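Local coordinates for protein xylanase Y (Bacillus halodurans, PDB 1WU4) that hydrolyses xylooligosaccharides of three or more units, releasing xylose from the reducing end with inversion of anomeric configuration, at residues R90-T95 and E149-Y154; A107-W112 and H175-R180; Y229-C234 and S281-E286. The protein carries 1 engineered substitution. All blocks are in the same frame, centred on the assembly; numbering follows the deposited sequence.

Contact 1: residues R90-T95 and E149-Y154; sequences RIWNWT and EQPFNY
W92 reaches out of the helix of R90-T95 and places its indole N-H on the backbone carbonyl of P151, an instance of a loop anchored to a helix through one main-chain oxygen. The bond is short and nearly straight, W92 NE1 to P151 O being 2.8 Å. The oxygen lies almost in the indole plane, whereas the nitrogen stands above the plane of the carbonyl, 47° out of it. CG of W92 is anti to the backbone N (chi1 178°), which carries the indole off the helix flank toward the loop. This is the tight part of the contact: W92 is buried, and the pyrrolidine of P151, which follows a cis peptide bond, brings CB to 3.8 Å from W92 NE1.

The side built on F152 is looser and closer to solvent, for F152 and N93 are both only partly buried and the approaches are longer than 4 Å. F152 CD1 comes to the edge of the indole, 4.2 Å from W92 CD1. F152 and N93 cross obliquely, their nearest atoms being N93 CB and F152 CZ at 4.1 Å, with the amide and phenyl planes 40° apart. The amide of N93 has its polar partner outside the contact, ND2 bonding to D55 O.

Within the (alpha/alpha)6 barrel, the contact joins helix 85-99 to the loop that runs from helix 127-144 into helix 154-167. W92 also packs on M76 of helix 69-81 and on L137 of helix 127-144, and N93 rests against L56 of strand 56-59.

Contact 2: residues A107-W112 and H175-R180; sequences AGYFAW and HPMWNR
Y109 and M177 are the closest backbone pair across two irregular loops, yet their CA atoms stand 9.6 Å apart, a span bridged by side chains. The phenol of Y109 does most of the bridging. Its hydroxyl donates to the backbone carbonyl of H175, Y109 OH to H175 O 2.8 Å, lying in the carbonyl plane and on a lone pair of the oxygen, which itself sits near the plane of the ring at its edge. M177 comes over one face instead, its chain sliding past the tyrosine in the opposite direction. Beyond CG the methionine is extended (chi2 -172°, chi3 161°), which carries the methyl across the ring: CE stands 3.7 Å from the Y109 ring centroid, 17° off the normal, in a CH-pi contact. SD of M177 lies 4.3 Å from the same centroid, an oblique Met-aromatic contact. E130 of helix 127-144 touches both side chains. The side chain of M177 is about 12 Å from that of E70, the probable proton donor. One tyrosine thus works in two chemical modes, its hydroxyl held by a directional bond and one face covered by the methionine methyl, which together probably limit how far the ring can shift or turn.

Contact 3: residues Y229-C234 and S281-E286; sequences YLKIAC and SEWSAE
W283 lays one face of its indole against the aliphatic chain of K231, the two side chains running past each other in opposite directions. CG of K231 sits 3.6 Å from the centroid of the five-membered ring of W283 and 11° off its normal, a CH-pi contact made over the face of that ring. The lysine is extended beyond CG, which takes CE on to 3.9 Å from W283 CG. In W283, CG is anti to the backbone N (chi1 -176°), and this sends the indole across to helix 216-233. Its far end meets the C-terminal end of that helix and C234 just beyond it: W283 CZ2 approaches L230 O at 3.6 Å, and SG of C234 stands at the ring edge, 4.1 Å from W283 CH2. The indole N-H donates to a water, NE1 to water O 3.0 Å, which in turn gives a weak bond to K231 O. A leucine in place of W283 would probably leave the lysine methylenes without their flat support and the water without its indole donor. I271 of helix 265-278 also touches W283. The contact between the helices is therefore mainly apolar, even with a lysine as chief partner, and its polar link is mediated by water.

Overall arrangement
Read from the N terminus, the chain first lays down R90-T95 on helix 85-99 and then A107-W112 in the following loop, both ahead of their partner segments in the sequence. Contact 1 closes when the chain returns, after helix 127-144, at E149-Y154; contact 2 closes beyond helix 154-167 at H175-R180. Their segments alternate, so the two loops cross, and the contacts adjoin: T95 CG2 is 3.5 Å from F110 CD1. Contact 3 follows in series and lies apart from both, joining helix 216-233 to helix 282-295 past helix 265-278, across the chain's centre from contact 1. The three contacts thus tie helices and loops of one barrel that lie some 50 to 60 residues apart in sequence.

Contact 1: residues R90-T95 and E149-Y154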
loop_
_atom_site.group_PDB
_atom_site.type_symbol
_atom_site.label_atom_id
_atom_site.label_comp_id
_atom_site.label_asym_id
_atom_site.label_seq_id
_atom_site.Cartn_x
_atom_site.Cartn_y
_atom_site.Cartn_z
ATOM N N ARG A 90 14.088 13.716 -0.467
ATOM C CA ARG A 90 15.262 12.898 -0.742
ATOM C C ARG A 90 14.853 11.648 -1.525
ATOM O O ARG A 90 15.503 11.270 -2.500
ATOM C CB ARG A 90 15.951 12.488 0.564
ATOM C CG ARG A 90 16.855 13.561 1.172
ATOM C CD ARG A 90 17.363 13.115 2.538
ATOM N NE ARG A 90 18.288 14.070 3.148
ATOM C CZ ARG A 90 19.582 14.155 2.855
ATOM N NH1 ARG A 90 20.122 13.342 1.957
ATOM N NH2 ARG A 90 20.342 15.052 3.473
ATOM N N ILE A 91 13.761 11.017 -1.099
ATOM C CA ILE A 91 13.268 9.809 -1.754
ATOM C C ILE A 91 12.713 10.099 -3.151
ATOM O O ILE A 91 13.029 9.396 -4.113
ATOM C CB ILE A 91 12.161 9.137 -0.904
ATOM C CG1 ILE A 91 12.745 8.668 0.433
ATOM C CG2 ILE A 91 11.556 7.962 -1.664
ATOM C CD1 ILE A 91 11.701 8.166 1.418
ATOM N N TRP A 92 11.884 11.132 -3.259
ATOM C CA TRP A 92 11.290 11.495 -4.540
ATOM C C TRP A 92 12.378 11.900 -5.537
ATOM O O TRP A 92 12.302 11.574 -6.720
ATOM C CB TRP A 92 10.290 12.636 -4.332
ATOM C CG TRP A 92 9.626 13.141 -5.581
ATOM C CD1 TRP A 92 9.493 14.447 -5.954
ATOM C CD2 TRP A 92 8.975 12.365 -6.601
ATOM N NE1 TRP A 92 8.801 14.535 -7.137
ATOM C CE2 TRP A 92 8.470 13.274 -7.557
ATOM C CE3 TRP A 92 8.767 10.992 -6.799
ATOM C CZ2 TRP A 92 7.771 12.859 -8.697
ATOM C CZ3 TRP A 92 8.068 10.578 -7.936
ATOM C CH2 TRP A 92 7.581 11.513 -8.869
ATOM N N ASN A 93 13.399 12.601 -5.053
ATOM C CA ASN A 93 14.492 13.025 -5.917
ATOM C C ASN A 93 15.225 11.802 -6.477
ATOM O O ASN A 93 15.522 11.742 -7.671
ATOM C CB ASN A 93 15.458 13.923 -5.137
ATOM C CG ASN A 93 16.485 14.589 -6.031
ATOM O OD1 ASN A 93 16.163 15.057 -7.126
ATOM N ND2 ASN A 93 17.728 14.649 -5.564
ATOM N N TRP A 94 15.503 10.823 -5.619
ATOM C CA TRP A 94 16.190 9.605 -6.046
ATOM C C TRP A 94 15.322 8.879 -7.071
ATOM O O TRP A 94 15.812 8.376 -8.082
ATOM C CB TRP A 94 16.427 8.683 -4.846
ATOM C CG TRP A 94 17.514 7.650 -5.034
ATOM C CD1 TRP A 94 18.811 7.745 -4.611
ATOM C CD2 TRP A 94 17.389 6.357 -5.648
ATOM N NE1 TRP A 94 19.497 6.594 -4.912
ATOM C CE2 TRP A 94 18.651 5.725 -5.549
ATOM C CE3 TRP A 94 16.335 5.668 -6.269
ATOM C CZ2 TRP A 94 18.888 4.438 -6.047
ATOM C CZ3 TRP A 94 16.572 4.386 -6.764
ATOM C CH2 TRP A 94 17.842 3.786 -6.648
ATOM N N THR A 95 14.024 8.828 -6.789
ATOM C CA THR A 95 13.059 8.171 -7.658
ATOM C C THR A 95 13.042 8.773 -9.061
ATOM O O THR A 95 13.115 8.052 -10.058
ATOM C CB THR A 95 11.645 8.263 -7.051
ATOM O OG1 THR A 95 11.635 7.619 -5.772
ATOM C CG2 THR A 95 10.624 7.591 -7.958
ATOM N N GLU A 149 11.034 24.561 -8.180
ATOM C CA GLU A 149 11.864 23.764 -9.071
ATOM C C GLU A 149 11.424 22.309 -9.139
ATOM O O GLU A 149 11.139 21.672 -8.122
ATOM C CB GLU A 149 13.336 23.839 -8.650
ATOM C CG GLU A 149 13.663 23.165 -7.333
ATOM C CD GLU A 149 15.158 23.108 -7.075
ATOM O OE1 GLU A 149 15.792 24.182 -7.000
ATOM O OE2 GLU A 149 15.698 21.988 -6.950
ATOM N N GLN A 150 11.365 21.792 -10.360
ATOM C CA GLN A 150 10.968 20.414 -10.593
ATOM C C GLN A 150 12.065 19.481 -10.094
ATOM O O GLN A 150 13.238 19.856 -10.048
ATOM C CB GLN A 150 10.706 20.211 -12.086
ATOM C CG GLN A 150 9.493 20.993 -12.577
ATOM C CD GLN A 150 9.307 20.936 -14.078
ATOM O OE1 GLN A 150 9.607 19.928 -14.717
ATOM N NE2 GLN A 150 8.785 22.017 -14.649
ATOM N N PRO A 151 11.706 18.242 -9.728
ATOM C CA PRO A 151 10.360 17.657 -9.748
ATOM C C PRO A 151 9.558 17.885 -8.468
ATOM O O PRO A 151 8.658 17.107 -8.150
ATOM C CB PRO A 151 10.653 16.184 -9.960
ATOM C CG PRO A 151 11.854 15.994 -9.080
ATOM C CD PRO A 151 12.712 17.212 -9.401
ATOM N N PHE A 152 9.863 18.953 -7.744
ATOM C CA PHE A 152 9.174 19.218 -6.492
ATOM C C PHE A 152 7.843 19.953 -6.619
ATOM O O PHE A 152 7.279 20.408 -5.623
ATOM C CB PHE A 152 10.134 19.933 -5.542
ATOM C CG PHE A 152 11.386 19.147 -5.276
ATOM C CD1 PHE A 152 11.339 17.965 -4.542
ATOM C CD2 PHE A 152 12.603 19.551 -5.815
ATOM C CE1 PHE A 152 12.484 17.195 -4.354
ATOM C CE2 PHE A 152 13.756 18.787 -5.632
ATOM C CZ PHE A 152 13.696 17.608 -4.901
ATOM N N ASN A 153 7.344 20.059 -7.849
ATOM C CA ASN A 153 6.044 20.673 -8.100
ATOM C C ASN A 153 5.083 19.486 -7.990
ATOM O O ASN A 153 4.511 19.008 -8.975
ATOM C CB ASN A 153 6.015 21.327 -9.494
ATOM C CG ASN A 153 6.504 20.405 -10.600
ATOM O OD1 ASN A 153 7.410 19.594 -10.406
ATOM N ND2 ASN A 153 5.917 20.550 -11.784
ATOM N N TYR A 154 4.941 19.026 -6.749
ATOM C CA TYR A 154 4.147 17.854 -6.380
ATOM C C TYR A 154 2.822 17.576 -7.081
ATOM O O TYR A 154 2.669 16.527 -7.707
ATOM C CB TYR A 154 3.893 17.853 -4.870
ATOM C CG TYR A 154 5.114 18.108 -4.015
ATOM C CD1 TYR A 154 6.238 17.280 -4.083
ATOM C CD2 TYR A 154 5.135 19.173 -3.118
ATOM C CE1 TYR A 154 7.356 17.514 -3.271
ATOM C CE2 TYR A 154 6.239 19.416 -2.308
ATOM C CZ TYR A 154 7.343 18.585 -2.387
ATOM O OH TYR A 154 8.427 18.831 -1.573
#

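Contact 2: residues A107-W112 and H175-R180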
loop_
_atom_site.group_PDB
_atom_site.type_symbol
_atom_site.label_atom_id
_atom_site.label_comp_id
_atom_site.label_asym_id
_atom_site.label_seq_id
_atom_site.Cartn_x
_atom_site.Cartn_y
_atom_site.Cartn_z
ATOM N N ALA A 107 7.923 4.394 -21.041
ATOM C CA ALA A 107 8.342 5.766 -20.787
ATOM C C ALA A 107 7.168 6.448 -20.084
ATOM O O ALA A 107 6.018 6.289 -20.493
ATOM C CB ALA A 107 8.656 6.474 -22.103
ATOM N N GLY A 108 7.453 7.192 -19.022
ATOM C CA GLY A 108 6.390 7.858 -18.287
ATOM C C GLY A 108 6.087 7.145 -16.981
ATOM O O GLY A 108 5.402 7.686 -16.112
ATOM N N TYR A 109 6.589 5.920 -16.853
ATOM C CA TYR A 109 6.406 5.126 -15.643
ATOM C C TYR A 109 7.755 5.001 -14.937
ATOM O O TYR A 109 8.772 5.498 -15.431
ATOM C CB TYR A 109 5.865 3.734 -15.980
ATOM C CG TYR A 109 4.466 3.718 -16.565
ATOM C CD1 TYR A 109 3.429 4.446 -15.979
ATOM C CD2 TYR A 109 4.165 2.917 -17.666
ATOM C CE1 TYR A 109 2.124 4.369 -16.472
ATOM C CE2 TYR A 109 2.865 2.832 -18.166
ATOM C CZ TYR A 109 1.853 3.558 -17.564
ATOM O OH TYR A 109 0.566 3.445 -18.040
ATOM N N PHE A 110 7.766 4.330 -13.790
ATOM C CA PHE A 110 8.988 4.167 -13.005
ATOM C C PHE A 110 9.484 2.723 -12.979
ATOM O O PHE A 110 8.721 1.803 -12.690
ATOM C CB PHE A 110 8.732 4.652 -11.575
ATOM C CG PHE A 110 8.364 6.108 -11.486
ATOM C CD1 PHE A 110 9.335 7.068 -11.216
ATOM C CD2 PHE A 110 7.055 6.525 -11.712
ATOM C CE1 PHE A 110 9.009 8.423 -11.173
ATOM C CE2 PHE A 110 6.721 7.878 -11.673
ATOM C CZ PHE A 110 7.700 8.828 -11.403
ATOM N N ALA A 111 10.766 2.528 -13.288
ATOM C CA ALA A 111 11.360 1.192 -13.281
ATOM C C ALA A 111 11.111 0.614 -11.892
ATOM O O ALA A 111 11.472 1.228 -10.889
ATOM C CB ALA A 111 12.854 1.280 -13.569
ATOM N N TRP A 112 10.514 -0.573 -11.829
ATOM C CA TRP A 112 10.157 -1.155 -10.539
ATOM C C TRP A 112 11.290 -1.527 -9.594
ATOM O O TRP A 112 11.122 -1.470 -8.371
ATOM C CB TRP A 112 9.241 -2.374 -10.735
ATOM C CG TRP A 112 9.948 -3.666 -11.004
ATOM C CD1 TRP A 112 10.409 -4.121 -12.206
ATOM C CD2 TRP A 112 10.272 -4.674 -10.041
ATOM N NE1 TRP A 112 10.997 -5.357 -12.050
ATOM C CE2 TRP A 112 10.926 -5.718 -10.730
ATOM C CE3 TRP A 112 10.069 -4.795 -8.659
ATOM C CZ2 TRP A 112 11.382 -6.873 -10.082
ATOM C CZ3 TRP A 112 10.524 -5.943 -8.015
ATOM C CH2 TRP A 112 11.172 -6.967 -8.729
ATOM N N HIS A 175 0.988 1.427 -22.862
ATOM C CA HIS A 175 -0.291 0.904 -22.404
ATOM C C HIS A 175 -0.635 1.499 -21.045
ATOM O O HIS A 175 0.252 1.842 -20.267
ATOM C CB HIS A 175 -0.236 -0.621 -22.291
ATOM C CG HIS A 175 0.194 -1.306 -23.551
ATOM N ND1 HIS A 175 1.472 -1.203 -24.054
ATOM C CD2 HIS A 175 -0.486 -2.101 -24.409
ATOM C CE1 HIS A 175 1.562 -1.907 -25.169
ATOM N NE2 HIS A 175 0.388 -2.462 -25.407
ATOM N N PRO A 176 -1.934 1.629 -20.744
ATOM C CA PRO A 176 -2.364 2.190 -19.461
ATOM C C PRO A 176 -2.214 1.178 -18.327
ATOM O O PRO A 176 -2.047 -0.019 -18.574
ATOM C CB PRO A 176 -3.822 2.546 -19.722
ATOM C CG PRO A 176 -4.259 1.425 -20.624
ATOM C CD PRO A 176 -3.096 1.307 -21.596
ATOM N N MET A 177 -2.261 1.660 -17.089
ATOM C CA MET A 177 -2.148 0.777 -15.934
ATOM C C MET A 177 -3.516 0.330 -15.433
ATOM O O MET A 177 -3.612 -0.488 -14.521
ATOM C CB MET A 177 -1.371 1.454 -14.809
ATOM C CG MET A 177 0.118 1.534 -15.083
ATOM S SD MET A 177 1.037 2.130 -13.666
ATOM C CE MET A 177 2.681 1.576 -14.080
ATOM N N TRP A 178 -4.562 0.889 -16.032
ATOM C CA TRP A 178 -5.941 0.534 -15.706
ATOM C C TRP A 178 -6.603 0.120 -17.005
ATOM O O TRP A 178 -6.376 0.742 -18.044
ATOM C CB TRP A 178 -6.709 1.735 -15.139
ATOM C CG TRP A 178 -6.657 1.857 -13.652
ATOM C CD1 TRP A 178 -7.637 1.513 -12.763
ATOM C CD2 TRP A 178 -5.558 2.336 -12.873
ATOM N NE1 TRP A 178 -7.212 1.748 -11.478
ATOM C CE2 TRP A 178 -5.938 2.253 -11.516
ATOM C CE3 TRP A 178 -4.285 2.827 -13.190
ATOM C CZ2 TRP A 178 -5.089 2.643 -10.473
ATOM C CZ3 TRP A 178 -3.440 3.213 -12.157
ATOM C CH2 TRP A 178 -3.846 3.118 -10.814
ATOM N N ASN A 179 -7.405 -0.937 -16.959
ATOM C CA ASN A 179 -8.121 -1.354 -18.152
ATOM C C ASN A 179 -9.248 -0.331 -18.262
ATOM O O ASN A 179 -10.012 -0.136 -17.317
ATOM C CB ASN A 179 -8.676 -2.766 -17.979
ATOM C CG ASN A 179 -9.527 -3.203 -19.151
ATOM O OD1 ASN A 179 -10.661 -2.749 -19.307
ATOM N ND2 ASN A 179 -8.980 -4.079 -19.988
ATOM N N ARG A 180 -9.335 0.336 -19.407
ATOM C CA ARG A 180 -10.342 1.373 -19.614
ATOM C C ARG A 180 -11.788 0.889 -19.621
ATOM O O ARG A 180 -12.699 1.652 -19.301
ATOM C CB ARG A 180 -10.044 2.123 -20.915
ATOM C CG ARG A 180 -8.698 2.833 -20.914
ATOM C CD ARG A 180 -8.677 3.977 -19.912
ATOM N NE ARG A 180 -9.525 5.090 -20.333
ATOM C CZ ARG A 180 -9.269 5.870 -21.380
ATOM N NH1 ARG A 180 -10.097 6.858 -21.692
ATOM N NH2 ARG A 180 -8.182 5.668 -22.113
#

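Contact 3: residues Y229-C234 and S281-E286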
loop_
_atom_site.group_PDB
_atom_site.type_symbol
_atom_site.label_atom_id
_atom_site.label_comp_id
_atom_site.label_asym_id
_atom_site.label_seq_id
_atom_site.Cartn_x
_atom_site.Cartn_y
_atom_site.Cartn_z
ATOM N N TYR A 229 -14.752 -5.677 -7.203
ATOM C CA TYR A 229 -13.770 -6.698 -7.548
ATOM C C TYR A 229 -13.301 -7.448 -6.305
ATOM O O TYR A 229 -13.162 -8.670 -6.324
ATOM C CB TYR A 229 -12.575 -6.047 -8.252
ATOM C CG TYR A 229 -11.517 -7.015 -8.734
ATOM C CD1 TYR A 229 -11.788 -7.938 -9.746
ATOM C CD2 TYR A 229 -10.231 -6.984 -8.197
ATOM C CE1 TYR A 229 -10.801 -8.803 -10.213
ATOM C CE2 TYR A 229 -9.238 -7.844 -8.656
ATOM C CZ TYR A 229 -9.528 -8.748 -9.663
ATOM O OH TYR A 229 -8.540 -9.585 -10.124
ATOM N N LEU A 230 -13.056 -6.716 -5.224
ATOM C CA LEU A 230 -12.605 -7.351 -3.994
ATOM C C LEU A 230 -13.627 -8.372 -3.495
ATOM O O LEU A 230 -13.259 -9.395 -2.915
ATOM C CB LEU A 230 -12.328 -6.295 -2.915
ATOM C CG LEU A 230 -11.070 -5.447 -3.139
ATOM C CD1 LEU A 230 -10.946 -4.426 -2.021
ATOM C CD2 LEU A 230 -9.844 -6.333 -3.189
ATOM N N LYS A 231 -14.907 -8.109 -3.743
ATOM C CA LYS A 231 -15.959 -9.023 -3.312
ATOM C C LYS A 231 -15.847 -10.384 -3.996
ATOM O O LYS A 231 -16.097 -11.416 -3.372
ATOM C CB LYS A 231 -17.342 -8.417 -3.574
ATOM C CG LYS A 231 -17.625 -7.161 -2.764
ATOM C CD LYS A 231 -19.071 -6.712 -2.908
ATOM C CE LYS A 231 -19.346 -5.488 -2.052
ATOM N NZ LYS A 231 -20.753 -5.018 -2.196
ATOM N N ILE A 232 -15.470 -10.399 -5.272
ATOM C CA ILE A 232 -15.343 -11.672 -5.971
ATOM C C ILE A 232 -13.946 -12.286 -5.871
ATOM O O ILE A 232 -13.775 -13.480 -6.108
ATOM C CB ILE A 232 -15.754 -11.562 -7.472
ATOM C CG1 ILE A 232 -14.854 -10.575 -8.218
ATOM C CG2 ILE A 232 -17.212 -11.129 -7.578
ATOM C CD1 ILE A 232 -15.115 -10.538 -9.721
ATOM N N ALA A 233 -12.953 -11.484 -5.496
ATOM C CA ALA A 233 -11.584 -11.984 -5.382
ATOM C C ALA A 233 -11.307 -12.697 -4.055
ATOM O O ALA A 233 -10.496 -13.624 -4.002
ATOM C CB ALA A 233 -10.598 -10.841 -5.571
ATOM N N CYS A 234 -11.983 -12.271 -2.991
ATOM C CA CYS A 234 -11.798 -12.878 -1.674
ATOM C C CYS A 234 -12.644 -14.138 -1.521
ATOM O O CYS A 234 -13.835 -14.135 -1.840
ATOM C CB CYS A 234 -12.171 -11.880 -0.574
ATOM S SG CYS A 234 -11.116 -10.417 -0.505
ATOM N N SER A 281 -18.664 -0.850 6.034
ATOM C CA SER A 281 -19.672 -1.482 5.195
ATOM C C SER A 281 -19.893 -2.882 5.732
ATOM O O SER A 281 -19.021 -3.448 6.393
ATOM C CB SER A 281 -19.213 -1.551 3.733
ATOM O OG SER A 281 -18.124 -2.441 3.573
ATOM N N GLU A 282 -21.064 -3.441 5.458
ATOM C CA GLU A 282 -21.374 -4.779 5.930
ATOM C C GLU A 282 -20.379 -5.776 5.346
ATOM O O GLU A 282 -19.859 -6.638 6.056
ATOM C CB GLU A 282 -22.796 -5.166 5.521
ATOM C CG GLU A 282 -23.319 -6.421 6.198
ATOM C CD GLU A 282 -23.603 -6.213 7.673
ATOM O OE1 GLU A 282 -23.975 -7.193 8.354
ATOM O OE2 GLU A 282 -23.458 -5.069 8.153
ATOM N N TRP A 283 -20.108 -5.652 4.051
ATOM C CA TRP A 283 -19.181 -6.567 3.398
ATOM C C TRP A 283 -17.779 -6.514 3.999
ATOM O O TRP A 283 -17.175 -7.550 4.254
ATOM C CB TRP A 283 -19.079 -6.279 1.896
ATOM C CG TRP A 283 -18.197 -7.276 1.202
ATOM C CD1 TRP A 283 -18.573 -8.486 0.688
ATOM C CD2 TRP A 283 -16.770 -7.202 1.044
ATOM N NE1 TRP A 283 -17.475 -9.171 0.229
ATOM C CE2 TRP A 283 -16.355 -8.407 0.435
ATOM C CE3 TRP A 283 -15.805 -6.237 1.363
ATOM C CZ2 TRP A 283 -15.014 -8.674 0.137
ATOM C CZ3 TRP A 283 -14.470 -6.503 1.067
ATOM C CH2 TRP A 283 -14.089 -7.713 0.460
ATOM N N SER A 284 -17.262 -5.309 4.221
ATOM C CA SER A 284 -15.917 -5.171 4.775
ATOM C C SER A 284 -15.790 -5.756 6.175
ATOM O O SER A 284 -14.807 -6.429 6.479
ATOM C CB SER A 284 -15.490 -3.703 4.780
ATOM O OG SER A 284 -15.364 -3.224 3.452
ATOM N N ALA A 285 -16.777 -5.503 7.028
ATOM C CA ALA A 285 -16.740 -6.032 8.387
ATOM C C ALA A 285 -16.779 -7.557 8.338
ATOM O O ALA A 285 -16.029 -8.233 9.041
ATOM C CB ALA A 285 -17.923 -5.502 9.190
ATOM N N GLU A 286 -17.649 -8.096 7.492
ATOM C CA GLU A 286 -17.772 -9.540 7.362
ATOM C C GLU A 286 -16.508 -10.169 6.778
ATOM O O GLU A 286 -16.113 -11.266 7.173
ATOM C CB GLU A 286 -18.992 -9.880 6.501
ATOM C CG GLU A 286 -20.313 -9.563 7.196
ATOM C CD GLU A 286 -21.504 -9.559 6.259
ATOM O OE1 GLU A 286 -22.640 -9.399 6.752
ATOM O OE2 GLU A 286 -21.310 -9.704 5.033
HETATM O O HOH W 1 -18.710 -11.411 -1.304
#